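Local coordinates for protein putative Acetyltransferase (Lactobacillus plantarum WCFS1, PDB 3EFA) that probably transfers an acetyl group from acetyl-coenzyme A to an amine of a substrate not yet identified, as GNAT-family N-acetyltransferases do, at residues A[5-9]-A[95-99]; A[17-22]-A[58-63]. The contacts are given in a common frame with arbitrary orientation. Residue numbers count along the deposited sequence, not the author numbering.

Interaction 1. Residues A[5-9]-A[95-99]. With FMT (formic acid), chain E.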
loop_
_atom_site.group_PDB
_atom_site.type_symbol
_atom_site.label_atom_id
_atom_site.label_comp_id
_atom_site.label_asym_id
_atom_site.label_seq_id
_atom_site.Cartn_x
_atom_site.Cartn_y
_atom_site.Cartn_z
ATOM N N LYS A 5 4.437 3.965 32.939
ATOM C CA LYS A 5 4.120 2.579 32.585
ATOM C C LYS A 5 3.423 2.419 31.223
ATOM O O LYS A 5 2.608 3.256 30.826
ATOM C CB LYS A 5 3.250 1.957 33.675
ATOM C CG LYS A 5 3.165 0.445 33.615
ATOM C CD LYS A 5 2.204 -0.076 34.676
ATOM C CE LYS A 5 2.272 -1.592 34.806
ATOM N NZ LYS A 5 1.170 -2.107 35.671
ATOM N N ILE A 6 3.730 1.327 30.526
ATOM C CA ILE A 6 3.101 1.006 29.241
ATOM C C ILE A 6 2.339 -0.325 29.297
ATOM O O ILE A 6 2.867 -1.320 29.781
ATOM C CB ILE A 6 4.155 0.934 28.106
ATOM C CG1 ILE A 6 4.783 2.314 27.862
ATOM C CG2 ILE A 6 3.536 0.370 26.822
ATOM C CD1 ILE A 6 6.085 2.275 27.011
ATOM N N ILE A 7 1.110 -0.342 28.782
ATOM C CA ILE A 7 0.252 -1.529 28.838
ATOM C C ILE A 7 -0.309 -1.947 27.470
ATOM O O ILE A 7 -0.853 -1.125 26.735
ATOM C CB ILE A 7 -0.922 -1.324 29.857
ATOM C CG1 ILE A 7 -0.366 -1.166 31.277
ATOM C CG2 ILE A 7 -1.952 -2.481 29.795
ATOM C CD1 ILE A 7 -1.429 -1.017 32.334
ATOM N N PHE A 8 -0.164 -3.231 27.145
ATOM C CA PHE A 8 -0.717 -3.818 25.920
ATOM C C PHE A 8 -1.791 -4.840 26.288
ATOM O O PHE A 8 -1.460 -5.897 26.812
ATOM C CB PHE A 8 0.373 -4.561 25.116
ATOM C CG PHE A 8 1.495 -3.689 24.618
ATOM C CD1 PHE A 8 1.366 -2.966 23.435
ATOM C CD2 PHE A 8 2.709 -3.630 25.306
ATOM C CE1 PHE A 8 2.421 -2.163 22.965
ATOM C CE2 PHE A 8 3.769 -2.838 24.847
ATOM C CZ PHE A 8 3.626 -2.097 23.675
ATOM N N SER A 9 -3.062 -4.562 25.998
ATOM C CA SER A 9 -4.128 -5.507 26.363
ATOM C C SER A 9 -5.537 -5.086 25.947
ATOM O O SER A 9 -5.771 -3.932 25.577
ATOM C CB SER A 9 -4.113 -5.789 27.883
ATOM O OG SER A 9 -4.852 -4.815 28.608
ATOM N N ALA A 95 8.219 0.921 21.728
ATOM C CA ALA A 95 7.808 -0.250 22.516
ATOM C C ALA A 95 6.843 -1.197 21.774
ATOM O O ALA A 95 6.935 -2.415 21.911
ATOM C CB ALA A 95 7.247 0.166 23.879
ATOM N N ALA A 96 5.933 -0.647 20.982
ATOM C CA ALA A 96 4.990 -1.479 20.222
ATOM C C ALA A 96 5.672 -2.329 19.135
ATOM O O ALA A 96 5.266 -3.478 18.893
ATOM C CB ALA A 96 3.851 -0.620 19.621
ATOM N N GLU A 97 6.703 -1.773 18.492
ATOM C CA GLU A 97 7.515 -2.544 17.537
ATOM C C GLU A 97 8.147 -3.782 18.189
ATOM O O GLU A 97 8.086 -4.883 17.642
ATOM C CB GLU A 97 8.590 -1.668 16.858
ATOM C CG GLU A 97 8.015 -0.663 15.844
ATOM C CD GLU A 97 9.062 0.258 15.209
ATOM O OE1 GLU A 97 10.277 -0.009 15.327
ATOM O OE2 GLU A 97 8.661 1.256 14.577
ATOM N N GLU A 98 8.736 -3.599 19.365
ATOM C CA GLU A 98 9.345 -4.704 20.107
ATOM C C GLU A 98 8.297 -5.765 20.534
ATOM O O GLU A 98 8.538 -6.973 20.424
ATOM C CB GLU A 98 10.158 -4.155 21.296
ATOM C CG GLU A 98 10.554 -5.180 22.363
ATOM C CD GLU A 98 11.532 -6.233 21.848
ATOM O OE1 GLU A 98 12.468 -5.874 21.101
ATOM O OE2 GLU A 98 11.369 -7.424 22.197
ATOM N N TRP A 99 7.130 -5.306 20.985
ATOM C CA TRP A 99 6.002 -6.196 21.301
ATOM C C TRP A 99 5.582 -7.044 20.074
ATOM O O TRP A 99 5.360 -8.249 20.192
ATOM C CB TRP A 99 4.833 -5.362 21.839
ATOM C CG TRP A 99 3.623 -6.138 22.343
ATOM C CD1 TRP A 99 3.395 -6.568 23.624
ATOM C CD2 TRP A 99 2.468 -6.521 21.583
ATOM N NE1 TRP A 99 2.183 -7.220 23.699
ATOM C CE2 TRP A 99 1.593 -7.205 22.463
ATOM C CE3 TRP A 99 2.095 -6.370 20.238
ATOM C CZ2 TRP A 99 0.369 -7.727 22.044
ATOM C CZ3 TRP A 99 0.874 -6.891 19.820
ATOM C CH2 TRP A 99 0.028 -7.561 20.717
HETATM C C FMT E . 6.791 0.495 30.933
HETATM O O1 FMT E . 7.984 0.571 30.607
HETATM O O2 FMT E . 6.162 -0.558 31.088
#
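Two aromatic side chains carry most of this contact between strand 5-9 and one side of helix 88-102. Phe8 takes chi1 m with chi2 near -84°, and Trp99 takes chi1 t with chi2 near 91°. These settings lay the Phe8 ring against the five-membered ring of Trp99 in an offset stack, centroids 4.1 Å apart and planes at 19°, with Phe8 CD2 3.5 Å from Trp99 CD1. The shift is such that each ring also receives the other residue's CB over its face as a CH-pi contact. The far end of Phe8 reaches the helix backbone, its CZ 3.8 Å from Ala96 CA, while its CE1 lies 4.0 Å from Ala96 CB; the small alanines let the ring come this close. In the GNAT fold, helix 88-102 packs across one face of the central sheet, and here it meets the strand at that sheet's edge, the axes of 5-9 and 95-99 approaching to 10.5 Å at 42°. Ile6 (mt) extends CD1 to 4.0 Å from Ala95 CB. Lys5, Ile7 and Ser9 hydrogen-bond through their backbones to strand 48-52, whereas Ile6 N donates to O2 of formic acid, probably from the crystallisation liquor, at 3.1 Å.

Interaction 2. Residues A[17-22]-A[58-63]; sequences AAYALR and PITTLR
Segment 17-22 is regular helix and 58-63 extended strand, crossing at 102° with axes 8.4 Å apart at closest; Ala17 CA lies 6.3 Å from Pro58 CA and Ala18 CA 6.0 Å from Thr61 CA. Psi of -22° at Ile59 breaks the extended run; Ile59 and Thr60 both hydrogen-bond to Leu51, consistent with a classic beta bulge, and both CB atoms point away from the helix. Pro58, Thr61 and Arg63 point toward it. Leu21 (mt) brings CD1 to 3.7 Å from Thr60 N and 3.9 Å from Thr61 CG2. Ala17 CB meets Pro58 CG at 3.9 Å, and Ala18 CB meets Thr61 OG1, itself hydrogen-bonded to Ala49 O, at 3.7 Å. Arg22 NH2 and Arg63 NH1, like charges, approach to 4.3 Å; Arg22 (chi1 m) is salt-bridged to Glu37 and Asp42, Arg63 (chi1 t) to Asp39 and Asp42. Such crossing belongs to the GNAT fold: strand 57-66 lies between strands 48-52 and 71-79, with helix 12-29 on one face and helix 88-102 on the other.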
loop_
_atom_site.group_PDB
_atom_site.type_symbol
_atom_site.label_atom_id
_atom_site.label_comp_id
_atom_site.label_asym_id
_atom_site.label_seq_id
_atom_site.Cartn_x
_atom_site.Cartn_y
_atom_site.Cartn_z
ATOM N N ALA A 17 -9.275 3.680 28.679
ATOM C CA ALA A 17 -8.243 4.686 28.515
ATOM C C ALA A 17 -8.055 5.085 27.033
ATOM O O ALA A 17 -7.985 6.279 26.692
ATOM C CB ALA A 17 -6.910 4.182 29.116
ATOM N N ALA A 18 -7.982 4.078 26.162
ATOM C CA ALA A 18 -7.782 4.296 24.730
ATOM C C ALA A 18 -8.979 5.026 24.098
ATOM O O ALA A 18 -8.784 5.937 23.298
ATOM C CB ALA A 18 -7.523 2.993 24.028
ATOM N N TYR A 19 -10.208 4.636 24.462
ATOM C CA TYR A 19 -11.398 5.307 23.922
ATOM C C TYR A 19 -11.480 6.779 24.388
ATOM O O TYR A 19 -11.880 7.665 23.627
ATOM C CB TYR A 19 -12.696 4.573 24.322
ATOM C CG TYR A 19 -12.932 3.216 23.687
ATOM C CD1 TYR A 19 -11.932 2.564 22.986
ATOM C CD2 TYR A 19 -14.150 2.566 23.829
ATOM C CE1 TYR A 19 -12.146 1.315 22.419
ATOM C CE2 TYR A 19 -14.373 1.311 23.264
ATOM C CZ TYR A 19 -13.365 0.693 22.560
ATOM O OH TYR A 19 -13.565 -0.556 21.994
ATOM N N ALA A 20 -11.110 7.028 25.640
ATOM C CA ALA A 20 -11.193 8.369 26.207
ATOM C C ALA A 20 -10.244 9.321 25.492
ATOM O O ALA A 20 -10.625 10.452 25.176
ATOM C CB ALA A 20 -10.927 8.361 27.761
ATOM N N LEU A 21 -9.017 8.865 25.238
ATOM C CA LEU A 21 -8.058 9.664 24.453
ATOM C C LEU A 21 -8.585 9.962 23.040
ATOM O O LEU A 21 -8.580 11.117 22.605
ATOM C CB LEU A 21 -6.673 9.003 24.411
ATOM C CG LEU A 21 -5.906 8.975 25.756
ATOM C CD1 LEU A 21 -4.566 8.235 25.677
ATOM C CD2 LEU A 21 -5.688 10.380 26.306
ATOM N N ARG A 22 -9.084 8.936 22.348
ATOM C CA ARG A 22 -9.575 9.105 20.971
ATOM C C ARG A 22 -10.832 9.998 20.890
ATOM O O ARG A 22 -10.977 10.797 19.952
ATOM C CB ARG A 22 -9.798 7.747 20.279
ATOM C CG ARG A 22 -8.535 6.824 20.213
ATOM C CD ARG A 22 -8.899 5.347 19.942
ATOM N NE ARG A 22 -9.840 5.199 18.830
ATOM C CZ ARG A 22 -10.482 4.074 18.502
ATOM N NH1 ARG A 22 -10.307 2.951 19.205
ATOM N NH2 ARG A 22 -11.313 4.074 17.466
ATOM N N PRO A 58 -3.520 8.247 31.653
ATOM C CA PRO A 58 -3.049 7.824 30.326
ATOM C C PRO A 58 -2.771 9.057 29.466
ATOM O O PRO A 58 -3.551 10.005 29.559
ATOM C CB PRO A 58 -4.235 7.033 29.767
ATOM C CG PRO A 58 -5.443 7.582 30.457
ATOM C CD PRO A 58 -4.983 8.119 31.807
ATOM N N ILE A 59 -1.701 9.059 28.666
ATOM C CA ILE A 59 -1.359 10.248 27.864
ATOM C C ILE A 59 -1.170 10.033 26.349
ATOM O O ILE A 59 -1.284 10.983 25.560
ATOM C CB ILE A 59 -0.125 11.017 28.422
ATOM C CG1 ILE A 59 1.145 10.174 28.315
ATOM C CG2 ILE A 59 -0.364 11.481 29.856
ATOM C CD1 ILE A 59 2.432 10.999 28.449
ATOM N N THR A 60 -0.875 8.808 25.933
ATOM C CA THR A 60 -0.754 8.529 24.510
ATOM C C THR A 60 -1.175 7.077 24.228
ATOM O O THR A 60 -1.097 6.225 25.127
ATOM C CB THR A 60 0.680 8.891 23.977
ATOM O OG1 THR A 60 0.697 8.872 22.543
ATOM C CG2 THR A 60 1.749 7.938 24.535
ATOM N N THR A 61 -1.659 6.812 23.009
ATOM C CA THR A 61 -2.227 5.501 22.667
ATOM C C THR A 61 -2.110 5.144 21.183
ATOM O O THR A 61 -2.002 6.018 20.325
ATOM C CB THR A 61 -3.743 5.397 23.074
ATOM O OG1 THR A 61 -4.231 4.075 22.812
ATOM C CG2 THR A 61 -4.590 6.382 22.278
ATOM N N LEU A 62 -2.138 3.850 20.894
ATOM C CA LEU A 62 -2.314 3.354 19.524
ATOM C C LEU A 62 -3.097 2.021 19.510
ATOM O O LEU A 62 -3.171 1.323 20.526
ATOM C CB LEU A 62 -0.963 3.233 18.793
ATOM C CG LEU A 62 0.107 2.228 19.251
ATOM C CD1 LEU A 62 -0.204 0.799 18.795
ATOM C CD2 LEU A 62 1.483 2.657 18.742
ATOM N N ARG A 63 -3.689 1.686 18.365
ATOM C CA ARG A 63 -4.478 0.462 18.236
ATOM C C ARG A 63 -3.700 -0.622 17.474
ATOM O O ARG A 63 -3.137 -0.369 16.394
ATOM C CB ARG A 63 -5.831 0.751 17.546
ATOM C CG ARG A 63 -6.787 -0.479 17.443
ATOM C CD ARG A 63 -8.211 -0.114 16.968
ATOM N NE ARG A 63 -8.295 0.104 15.516
ATOM C CZ ARG A 63 -9.424 0.328 14.837
ATOM N NH1 ARG A 63 -10.603 0.366 15.470
ATOM N NH2 ARG A 63 -9.374 0.507 13.513
#

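Both interactions pack a helix on the same mixed sheet, but on opposite faces: helix 88-102 in interaction 1, helix 12-29 in interaction 2. They meet through the sheet where Leu62, pointing away from helix 12-29, puts CD2 4.1 Å from Ala96 CB. Interaction 1 sits at the sheet's edge and is a surface contact, dominated by an aromatic stack; interaction 2 is buried on an inner strand, with contacts of alanine, leucine and proline at one end and two neighbouring arginines, each salt-bridged to acidic residues, at the other. Strand 5-9 runs on into helix 12-29, so the chain passes from one contact to the next, and interaction 2 is nested within the span closed by interaction 1.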